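Local coordinates for protein histidinol dehydrogenase (PDB 6AN0) that probably catalyses, with zinc and NAD, the two-step oxidation of L-histidinol to L-histidine, the last step of histidine biosynthesis, at residues S103-K108 with V385-F390; D259-A264 with N291-L296; P409-M414 with H425-R430. All blocks are in the same frame, centred on the assembly; numbering follows the deposited sequence.

Contact 1 of 3, residues S103-K108 with V385-F390; sequences SQKENK and VSLDSF. With HIS (histidine), chain U; EDO (1,2-ethanediol), chain D.
Gln104 reaches Leu387 with a side chain that starts beside its own backbone N (chi1 -60°) and then runs straight out (chi2 171°). This carries the amide to the first turn of the 3-10 segment 387-389. There Leu387 N donates to Gln104 OE1 at 2.8 Å. The bond is nearly straight, and the N-H meets the oxygen almost end-on, with a C=O...N angle of 169°. The same oxygen lies 3.3 Å from Ser386 CB. The other end of the amide is also held: Gln104 NE2 donates to a water 3.0 Å away, which makes a weak bond to Val385 O. Together the bonds probably hold the buried amide in one orientation.

The leucine runs the other way. Leu387 sets CG opposite its backbone N. Its chain and that of Gln104 pass each other pointing opposite ways. Leu387 CD2 presses on Lys105 CG at 3.4 Å, tight for two carbons. A second water sits between Gln104 O and Asp388 OD1.

Next along the loop, Glu106 O accepts from the amino N of the bound histidine at 3.1 Å, so 103-108 also lines that pocket. Asp388 forms a salt bridge with Lys393 of the second subunit, while Glu106 pairs with Lys393 of its own chain. The contact joins the loop between helix 84-102 and strand 111-114 to the loop leading into strand 391-399. Beyond it, Phe390 packs on helix 142-154 and strand 117-132.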
loop_
_atom_site.group_PDB
_atom_site.type_symbol
_atom_site.label_atom_id
_atom_site.label_comp_id
_atom_site.label_asym_id
_atom_site.label_seq_id
_atom_site.Cartn_x
_atom_site.Cartn_y
_atom_site.Cartn_z
ATOM N N SER A 103 6.628 16.548 -8.859
ATOM C CA SER A 103 7.464 17.005 -7.747
ATOM C C SER A 103 7.681 15.910 -6.712
ATOM O O SER A 103 8.575 16.030 -5.871
ATOM C CB SER A 103 6.841 18.238 -7.074
ATOM O OG SER A 103 5.707 17.880 -6.272
ATOM N N GLN A 104 6.887 14.841 -6.758
ATOM C CA GLN A 104 6.977 13.765 -5.779
ATOM C C GLN A 104 8.101 12.780 -6.083
ATOM O O GLN A 104 8.370 11.897 -5.256
ATOM C CB GLN A 104 5.623 13.032 -5.692
ATOM C CG GLN A 104 4.470 13.974 -5.275
ATOM C CD GLN A 104 3.093 13.327 -5.396
ATOM O OE1 GLN A 104 2.968 12.196 -5.873
ATOM N NE2 GLN A 104 2.054 14.041 -4.962
ATOM N N LYS A 105 8.770 12.920 -7.227
ATOM C CA LYS A 105 9.894 12.047 -7.549
ATOM C C LYS A 105 11.036 12.317 -6.579
ATOM O O LYS A 105 11.347 13.469 -6.279
ATOM C CB LYS A 105 10.371 12.286 -8.987
ATOM C CG LYS A 105 9.316 11.993 -10.053
ATOM C CD LYS A 105 9.867 12.115 -11.478
ATOM C CE LYS A 105 8.812 11.678 -12.483
ATOM N NZ LYS A 105 9.301 11.580 -13.887
ATOM N N GLU A 106 11.655 11.252 -6.087
ATOM C CA GLU A 106 12.734 11.361 -5.115
ATOM C C GLU A 106 14.088 11.273 -5.805
ATOM O O GLU A 106 14.226 10.666 -6.871
ATOM C CB GLU A 106 12.628 10.253 -4.069
ATOM C CG GLU A 106 11.373 10.322 -3.234
ATOM C CD GLU A 106 11.384 9.285 -2.138
ATOM O OE1 GLU A 106 11.220 8.081 -2.455
ATOM O OE2 GLU A 106 11.597 9.673 -0.968
ATOM N N ASN A 107 15.094 11.878 -5.182
ATOM C CA ASN A 107 16.462 11.774 -5.671
ATOM C C ASN A 107 17.149 10.579 -5.028
ATOM O O ASN A 107 16.898 10.260 -3.863
ATOM C CB ASN A 107 17.248 13.050 -5.370
ATOM C CG ASN A 107 16.739 14.241 -6.149
ATOM O OD1 ASN A 107 16.352 14.116 -7.313
ATOM N ND2 ASN A 107 16.727 15.404 -5.511
ATOM N N LYS A 108 18.004 9.912 -5.800
ATOM C CA LYS A 108 18.794 8.814 -5.262
ATOM C C LYS A 108 19.727 9.346 -4.185
ATOM O O LYS A 108 20.360 10.392 -4.349
ATOM C CB LYS A 108 19.591 8.136 -6.381
ATOM C CG LYS A 108 20.537 7.025 -5.935
ATOM C CD LYS A 108 21.025 6.246 -7.152
ATOM C CE LYS A 108 22.343 5.553 -6.895
ATOM N NZ LYS A 108 22.794 4.823 -8.116
ATOM N N VAL A 385 -4.153 8.487 -3.584
ATOM C CA VAL A 385 -3.281 8.090 -4.690
ATOM C C VAL A 385 -2.235 9.174 -4.940
ATOM O O VAL A 385 -2.526 10.375 -4.872
ATOM C CB VAL A 385 -4.117 7.806 -5.950
ATOM C CG1 VAL A 385 -3.219 7.651 -7.182
ATOM C CG2 VAL A 385 -4.940 6.522 -5.746
ATOM N N SER A 386 -1.001 8.755 -5.225
ATOM C CA SER A 386 0.077 9.692 -5.565
ATOM C C SER A 386 1.055 8.982 -6.491
ATOM O O SER A 386 0.823 7.847 -6.917
ATOM C CB SER A 386 0.779 10.215 -4.303
ATOM O OG SER A 386 1.588 9.195 -3.713
ATOM N N LEU A 387 2.163 9.653 -6.814
ATOM C CA LEU A 387 3.188 8.983 -7.606
ATOM C C LEU A 387 3.629 7.677 -6.942
ATOM O O LEU A 387 3.888 6.681 -7.634
ATOM C CB LEU A 387 4.386 9.918 -7.803
ATOM C CG LEU A 387 5.407 9.402 -8.803
ATOM C CD1 LEU A 387 4.822 9.409 -10.192
ATOM C CD2 LEU A 387 6.626 10.306 -8.718
ATOM N N ASP A 388 3.704 7.667 -5.598
ATOM C CA ASP A 388 4.081 6.475 -4.834
ATOM C C ASP A 388 3.212 5.263 -5.157
ATOM O O ASP A 388 3.647 4.119 -4.970
ATOM C CB ASP A 388 3.948 6.718 -3.327
ATOM C CG ASP A 388 4.727 7.922 -2.830
ATOM O OD1 ASP A 388 5.201 8.739 -3.643
ATOM O OD2 ASP A 388 4.840 8.050 -1.594
ATOM N N SER A 389 1.957 5.492 -5.557
ATOM C CA SER A 389 1.029 4.392 -5.795
ATOM C C SER A 389 1.387 3.586 -7.033
ATOM O O SER A 389 0.868 2.480 -7.205
ATOM C CB SER A 389 -0.410 4.920 -5.943
ATOM O OG SER A 389 -0.735 5.827 -4.911
ATOM N N PHE A 390 2.238 4.120 -7.905
ATOM C CA PHE A 390 2.467 3.532 -9.218
ATOM C C PHE A 390 3.856 2.930 -9.363
ATOM O O PHE A 390 4.229 2.504 -10.465
ATOM C CB PHE A 390 2.228 4.593 -10.299
ATOM C CG PHE A 390 0.790 5.048 -10.381
ATOM C CD1 PHE A 390 -0.115 4.382 -11.208
ATOM C CD2 PHE A 390 0.342 6.112 -9.608
ATOM C CE1 PHE A 390 -1.440 4.788 -11.285
ATOM C CE2 PHE A 390 -0.980 6.526 -9.671
ATOM C CZ PHE A 390 -1.875 5.855 -10.517
HETATM N N HIS U . 15.929 8.080 -6.479
HETATM C CA HIS U . 15.203 6.917 -6.954
HETATM C C HIS U . 15.564 6.554 -8.392
HETATM O O HIS U . 14.720 6.056 -9.145
HETATM C CB HIS U . 13.703 7.153 -6.829
HETATM C CG HIS U . 13.121 6.644 -5.549
HETATM N ND1 HIS U . 13.872 5.979 -4.605
HETATM C CD2 HIS U . 11.861 6.699 -5.058
HETATM C CE1 HIS U . 13.101 5.651 -3.585
HETATM N NE2 HIS U . 11.879 6.081 -3.833
HETATM O OXT HIS U . 16.705 6.733 -8.827
HETATM C C1 EDO D . -2.647 4.771 -2.187
HETATM O O1 EDO D . -1.221 4.822 -2.327
HETATM C C2 EDO D . -3.144 4.073 -3.446
HETATM O O2 EDO D . -2.368 2.891 -3.579
HETATM O O HOH W 1 -0.857 13.427 -4.955
HETATM O O HOH W 2 7.488 9.306 -5.193
#

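Contact 2 of 3, residues D259-A264 with N291-L296; sequences DLLSQA and NQLTQL
This is an apolar contact between helix 253-264 and the region of helix 279-293, centred on Leu261 of the first helix. Its partners are Gln292 and Leu293 of helix 279-293 and Leu296 just beyond. All four residues are buried.

The two methyls of Leu261 do different work. CD1 comes up to Gln292 CB at 3.5 Å and also lies near Leu293 N. CD2 meets Leu293 CD1 at 4.1 Å, with the two leucines crossing at about a right angle. Leu261 CB, nearer the helix, takes Leu296 CD1 at 4.2 Å. Leu296 is brought back toward the helix by a type I beta turn, Leu293 to Leu296, closed by a bond from Leu296 N to Leu293 O.

Gln292 meets the leucine mainly through CB. Its chain is extended (chi2 -178°), and its buried NE2 has two acceptors, Glu254 O and Gln288 OE1. Leu293 also packs on helix 299-307. The second subunit adds Phe421 against Leu296 and His425 against Gln292.

Two residues along from Leu261, Gln263 is predicted to bind zinc and substrate, and the Leu261 side chain is about 11 Å from a bound zinc ion. Strand 271-276 joins the two helices and lies beside strand 242-247 in a parallel sheet. Such alternation of helices and parallel strands is characteristic of an alpha/beta domain of Rossmann-like type.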
loop_
_atom_site.group_PDB
_atom_site.type_symbol
_atom_site.label_atom_id
_atom_site.label_comp_id
_atom_site.label_asym_id
_atom_site.label_seq_id
_atom_site.Cartn_x
_atom_site.Cartn_y
_atom_site.Cartn_z
ATOM N N ASP A 259 -19.688 24.589 0.135
ATOM C CA ASP A 259 -18.761 23.461 0.229
ATOM C C ASP A 259 -19.474 22.194 0.694
ATOM O O ASP A 259 -19.292 21.115 0.111
ATOM C CB ASP A 259 -17.604 23.811 1.167
ATOM C CG ASP A 259 -16.719 24.919 0.600
ATOM O OD1 ASP A 259 -16.690 25.066 -0.641
ATOM O OD2 ASP A 259 -16.053 25.637 1.380
ATOM N N LEU A 260 -20.286 22.307 1.749
ATOM C CA LEU A 260 -21.077 21.169 2.209
ATOM C C LEU A 260 -21.955 20.627 1.092
ATOM O O LEU A 260 -22.037 19.410 0.884
ATOM C CB LEU A 260 -21.944 21.572 3.400
ATOM C CG LEU A 260 -21.231 22.002 4.679
ATOM C CD1 LEU A 260 -22.265 22.470 5.687
ATOM C CD2 LEU A 260 -20.391 20.844 5.228
ATOM N N LEU A 261 -22.647 21.517 0.379
ATOM C CA LEU A 261 -23.556 21.046 -0.660
ATOM C C LEU A 261 -22.798 20.455 -1.840
ATOM O O LEU A 261 -23.315 19.559 -2.514
ATOM C CB LEU A 261 -24.473 22.179 -1.106
ATOM C CG LEU A 261 -25.532 22.532 -0.053
ATOM C CD1 LEU A 261 -26.270 23.798 -0.412
ATOM C CD2 LEU A 261 -26.519 21.381 0.098
ATOM N N SER A 262 -21.573 20.926 -2.098
ATOM C CA SER A 262 -20.787 20.331 -3.173
ATOM C C SER A 262 -20.478 18.868 -2.876
ATOM O O SER A 262 -20.555 18.019 -3.771
ATOM C CB SER A 262 -19.502 21.135 -3.416
ATOM O OG SER A 262 -18.565 20.999 -2.362
ATOM N N GLN A 263 -20.154 18.546 -1.623
ATOM C CA GLN A 263 -19.932 17.151 -1.265
ATOM C C GLN A 263 -21.242 16.359 -1.243
ATOM O O GLN A 263 -21.280 15.206 -1.691
ATOM C CB GLN A 263 -19.238 17.068 0.096
ATOM C CG GLN A 263 -18.962 15.637 0.552
ATOM C CD GLN A 263 -18.062 14.911 -0.419
ATOM O OE1 GLN A 263 -18.487 13.984 -1.108
ATOM N NE2 GLN A 263 -16.816 15.339 -0.494
ATOM N N ALA A 264 -22.328 16.963 -0.737
ATOM C CA ALA A 264 -23.590 16.231 -0.577
ATOM C C ALA A 264 -24.182 15.806 -1.912
ATOM O O ALA A 264 -24.807 14.742 -1.999
ATOM C CB ALA A 264 -24.621 17.073 0.174
ATOM N N ASN A 291 -31.213 27.701 1.789
ATOM C CA ASN A 291 -31.477 28.563 0.639
ATOM C C ASN A 291 -30.786 28.048 -0.618
ATOM O O ASN A 291 -31.397 28.006 -1.692
ATOM C CB ASN A 291 -31.041 29.993 0.940
ATOM C CG ASN A 291 -31.971 30.688 1.904
ATOM O OD1 ASN A 291 -33.090 30.228 2.141
ATOM N ND2 ASN A 291 -31.521 31.807 2.461
ATOM N N GLN A 292 -29.517 27.652 -0.507
ATOM C CA GLN A 292 -28.793 27.160 -1.676
ATOM C C GLN A 292 -29.326 25.817 -2.156
ATOM O O GLN A 292 -29.310 25.545 -3.361
ATOM C CB GLN A 292 -27.296 27.042 -1.370
ATOM C CG GLN A 292 -26.609 28.375 -1.163
ATOM C CD GLN A 292 -25.122 28.217 -0.921
ATOM O OE1 GLN A 292 -24.490 27.329 -1.489
ATOM N NE2 GLN A 292 -24.558 29.073 -0.072
ATOM N N LEU A 293 -29.797 24.968 -1.237
ATOM C CA LEU A 293 -30.301 23.655 -1.627
ATOM C C LEU A 293 -31.430 23.768 -2.645
ATOM O O LEU A 293 -31.522 22.949 -3.566
ATOM C CB LEU A 293 -30.773 22.891 -0.389
ATOM C CG LEU A 293 -31.345 21.489 -0.614
ATOM C CD1 LEU A 293 -30.313 20.602 -1.285
ATOM C CD2 LEU A 293 -31.794 20.886 0.697
ATOM N N THR A 294 -32.289 24.783 -2.506
ATOM C CA THR A 294 -33.427 24.936 -3.406
ATOM C C THR A 294 -33.007 25.090 -4.863
ATOM O O THR A 294 -33.812 24.825 -5.761
ATOM C CB THR A 294 -34.283 26.144 -3.000
ATOM O OG1 THR A 294 -33.496 27.340 -3.060
ATOM C CG2 THR A 294 -34.828 25.978 -1.590
ATOM N N GLN A 295 -31.771 25.505 -5.121
ATOM C CA GLN A 295 -31.319 25.784 -6.473
ATOM C C GLN A 295 -30.564 24.622 -7.114
ATOM O O GLN A 295 -30.143 24.742 -8.269
ATOM C CB GLN A 295 -30.438 27.038 -6.470
ATOM C CG GLN A 295 -31.107 28.242 -5.817
ATOM C CD GLN A 295 -32.401 28.644 -6.512
ATOM O OE1 GLN A 295 -32.411 28.941 -7.704
ATOM N NE2 GLN A 295 -33.499 28.654 -5.762
ATOM N N LEU A 296 -30.388 23.503 -6.409
ATOM C CA LEU A 296 -29.560 22.411 -6.919
ATOM C C LEU A 296 -30.388 21.502 -7.813
ATOM O O LEU A 296 -31.405 20.967 -7.354
ATOM C CB LEU A 296 -28.979 21.593 -5.779
ATOM C CG LEU A 296 -27.949 22.203 -4.827
ATOM C CD1 LEU A 296 -27.250 21.088 -4.068
ATOM C CD2 LEU A 296 -26.964 23.071 -5.570
#

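Contact 3 of 3, residues P409-M414 with H425-R430; sequences PGIEKM and HAVSVR
Val427 points its two methyls at two different residues of helix 409-414, and the rest of the contact is arranged round it. CG2 meets Ile411 CG2 at 3.6 Å, the apolar heart of the pairing. CG1 lies against Glu412 CG at 3.8 Å. Both neighbours meet the valine at a slant.

The valine puts CG1 anti to its backbone N (chi1 173°), leaving CG2 on the side of that N. The branches are thus split between Ile411 and Glu412. Ile411 uses its short branch here.

Glu412 leaves its helix at an angle to the partner, but its extended chain (chi2 -177°) brings the carboxylate across. Its CG lies against Val427, and OE1 ends 2.7 Å from Ser428 OG. The Ser428 hydroxyl has one proton and two acceptors in reach, Glu412 OE1 and Lys424 O of the preceding turn, so the bond to the glutamate is not settled. It is doubtful also because it holds for one of two Ser428 conformers. Glu412 OE1 also lies 3.5 Å from Ser428 CA.

On another part of helix 425-430, Arg430 NH1 donates back to Ala426 O at 2.9 Å. This probably helps to direct the guanidinium group, which forms a salt bridge with Asp259 of the second subunit. His423, predicted to bind zinc, lies near Ile411 on the second helix.

The short axes approach to 9.1 Å and run nearly antiparallel, at 152°. Helices 401-417 and 421-435 form a helical hairpin far from the centre of their own chain. It packs on the second subunit, where Tyr365 covers Ile411.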
loop_
_atom_site.group_PDB
_atom_site.type_symbol
_atom_site.label_atom_id
_atom_site.label_comp_id
_atom_site.label_asym_id
_atom_site.label_seq_id
_atom_site.Cartn_x
_atom_site.Cartn_y
_atom_site.Cartn_z
ATOM N N PRO A 409 31.327 -10.203 11.662
ATOM C CA PRO A 409 31.278 -10.917 12.955
ATOM C C PRO A 409 29.947 -10.755 13.676
ATOM O O PRO A 409 29.432 -11.730 14.240
ATOM C CB PRO A 409 32.445 -10.303 13.737
ATOM C CG PRO A 409 33.399 -9.842 12.681
ATOM C CD PRO A 409 32.538 -9.365 11.541
ATOM N N GLY A 410 29.358 -9.556 13.647
ATOM C CA GLY A 410 28.055 -9.365 14.270
ATOM C C GLY A 410 26.956 -10.197 13.627
ATOM O O GLY A 410 26.126 -10.784 14.323
ATOM N N ILE A 411 26.923 -10.237 12.290
ATOM C CA ILE A 411 25.956 -11.072 11.571
ATOM C C ILE A 411 26.097 -12.535 11.984
ATOM O O ILE A 411 25.105 -13.228 12.247
ATOM C CB ILE A 411 26.138 -10.908 10.053
ATOM C CG1 ILE A 411 25.861 -9.467 9.630
ATOM C CG2 ILE A 411 25.231 -11.899 9.285
ATOM C CD1 ILE A 411 26.388 -9.141 8.261
ATOM N N GLU A 412 27.335 -13.034 12.024
ATOM C CA GLU A 412 27.572 -14.412 12.449
ATOM C C GLU A 412 26.957 -14.700 13.817
ATOM O O GLU A 412 26.351 -15.761 14.021
ATOM C CB GLU A 412 29.075 -14.707 12.477
ATOM C CG GLU A 412 29.771 -14.737 11.113
ATOM C CD GLU A 412 31.251 -15.102 11.232
ATOM O OE1 GLU A 412 31.783 -15.792 10.338
ATOM O OE2 GLU A 412 31.883 -14.702 12.229
ATOM N N LYS A 413 27.108 -13.779 14.776
ATOM C CA LYS A 413 26.548 -14.021 16.106
ATOM C C LYS A 413 25.016 -14.042 16.070
ATOM O O LYS A 413 24.381 -14.846 16.762
ATOM C CB LYS A 413 27.047 -12.965 17.095
ATOM N N MET A 414 24.405 -13.163 15.281
ATOM C CA MET A 414 22.947 -13.152 15.205
ATOM C C MET A 414 22.426 -14.383 14.469
ATOM O O MET A 414 21.411 -14.968 14.865
ATOM C CB MET A 414 22.465 -11.862 14.535
ATOM C CG MET A 414 22.479 -10.668 15.496
ATOM S SD MET A 414 22.108 -9.124 14.673
ATOM C CE MET A 414 23.469 -8.961 13.538
ATOM N N HIS A 425 27.478 -19.148 7.615
ATOM C CA HIS A 425 28.556 -19.606 6.743
ATOM C C HIS A 425 28.731 -18.701 5.526
ATOM O O HIS A 425 29.850 -18.558 5.026
ATOM C CB HIS A 425 28.299 -21.050 6.301
ATOM C CG HIS A 425 29.479 -21.699 5.641
ATOM N ND1 HIS A 425 30.646 -21.989 6.318
ATOM C CD2 HIS A 425 29.677 -22.100 4.363
ATOM C CE1 HIS A 425 31.508 -22.551 5.488
ATOM N NE2 HIS A 425 30.944 -22.632 4.296
ATOM N N ALA A 426 27.646 -18.085 5.038
ATOM C CA ALA A 426 27.760 -17.190 3.888
ATOM C C ALA A 426 28.637 -15.981 4.202
ATOM O O ALA A 426 29.304 -15.446 3.306
ATOM C CB ALA A 426 26.370 -16.733 3.436
ATOM N N VAL A 427 28.638 -15.534 5.460
ATOM C CA VAL A 427 29.589 -14.513 5.902
ATOM C C VAL A 427 30.978 -15.118 6.087
ATOM O O VAL A 427 31.982 -14.570 5.619
ATOM C CB VAL A 427 29.094 -13.849 7.205
ATOM C CG1 VAL A 427 30.167 -12.888 7.774
ATOM C CG2 VAL A 427 27.778 -13.129 6.989
ATOM N N SER A 428 31.041 -16.276 6.751
ATOM C CA SER A 428 32.329 -16.876 7.093
ATOM C C SER A 428 33.212 -17.085 5.866
ATOM O O SER A 428 34.422 -16.838 5.923
ATOM C CB SER A 428 32.106 -18.198 7.828
ATOM O OG SER A 428 31.250 -18.005 8.943
ATOM N N VAL A 429 32.634 -17.525 4.741
ATOM C CA VAL A 429 33.475 -17.786 3.571
ATOM C C VAL A 429 34.087 -16.500 3.020
ATOM O O VAL A 429 35.217 -16.514 2.514
ATOM C CB VAL A 429 32.698 -18.555 2.486
ATOM C CG1 VAL A 429 32.300 -19.922 3.008
ATOM C CG2 VAL A 429 31.476 -17.759 1.997
ATOM N N ARG A 430 33.380 -15.375 3.112
ATOM C CA ARG A 430 33.983 -14.108 2.697
ATOM C C ARG A 430 35.131 -13.713 3.622
ATOM O O ARG A 430 36.213 -13.336 3.157
ATOM C CB ARG A 430 32.932 -12.994 2.651
ATOM C CG ARG A 430 32.257 -12.790 1.297
ATOM C CD ARG A 430 30.921 -13.494 1.256
ATOM N NE ARG A 430 30.109 -13.163 0.082
ATOM C CZ ARG A 430 29.004 -13.825 -0.250
ATOM N NH1 ARG A 430 28.596 -14.833 0.513
ATOM N NH2 ARG A 430 28.296 -13.487 -1.329
#

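All three contacts are largely buried, but they lie in different places. Contact 1 is the nearest to the chain centre and joins two loops. Contact 2 lies in the alpha/beta part, and contact 3 is 67 Å from it, centre to centre, in the C-terminal helices. Their chemistry differs too. Contact 1 relies on a side-chain amide, a backbone N-H and waters. Contact 2 is almost wholly apolar. Contact 3 mixes methyl packing with a glutamate-serine pair. All touch the second subunit. Contacts 2 and 3, remote within one chain, come together across the dimer interface.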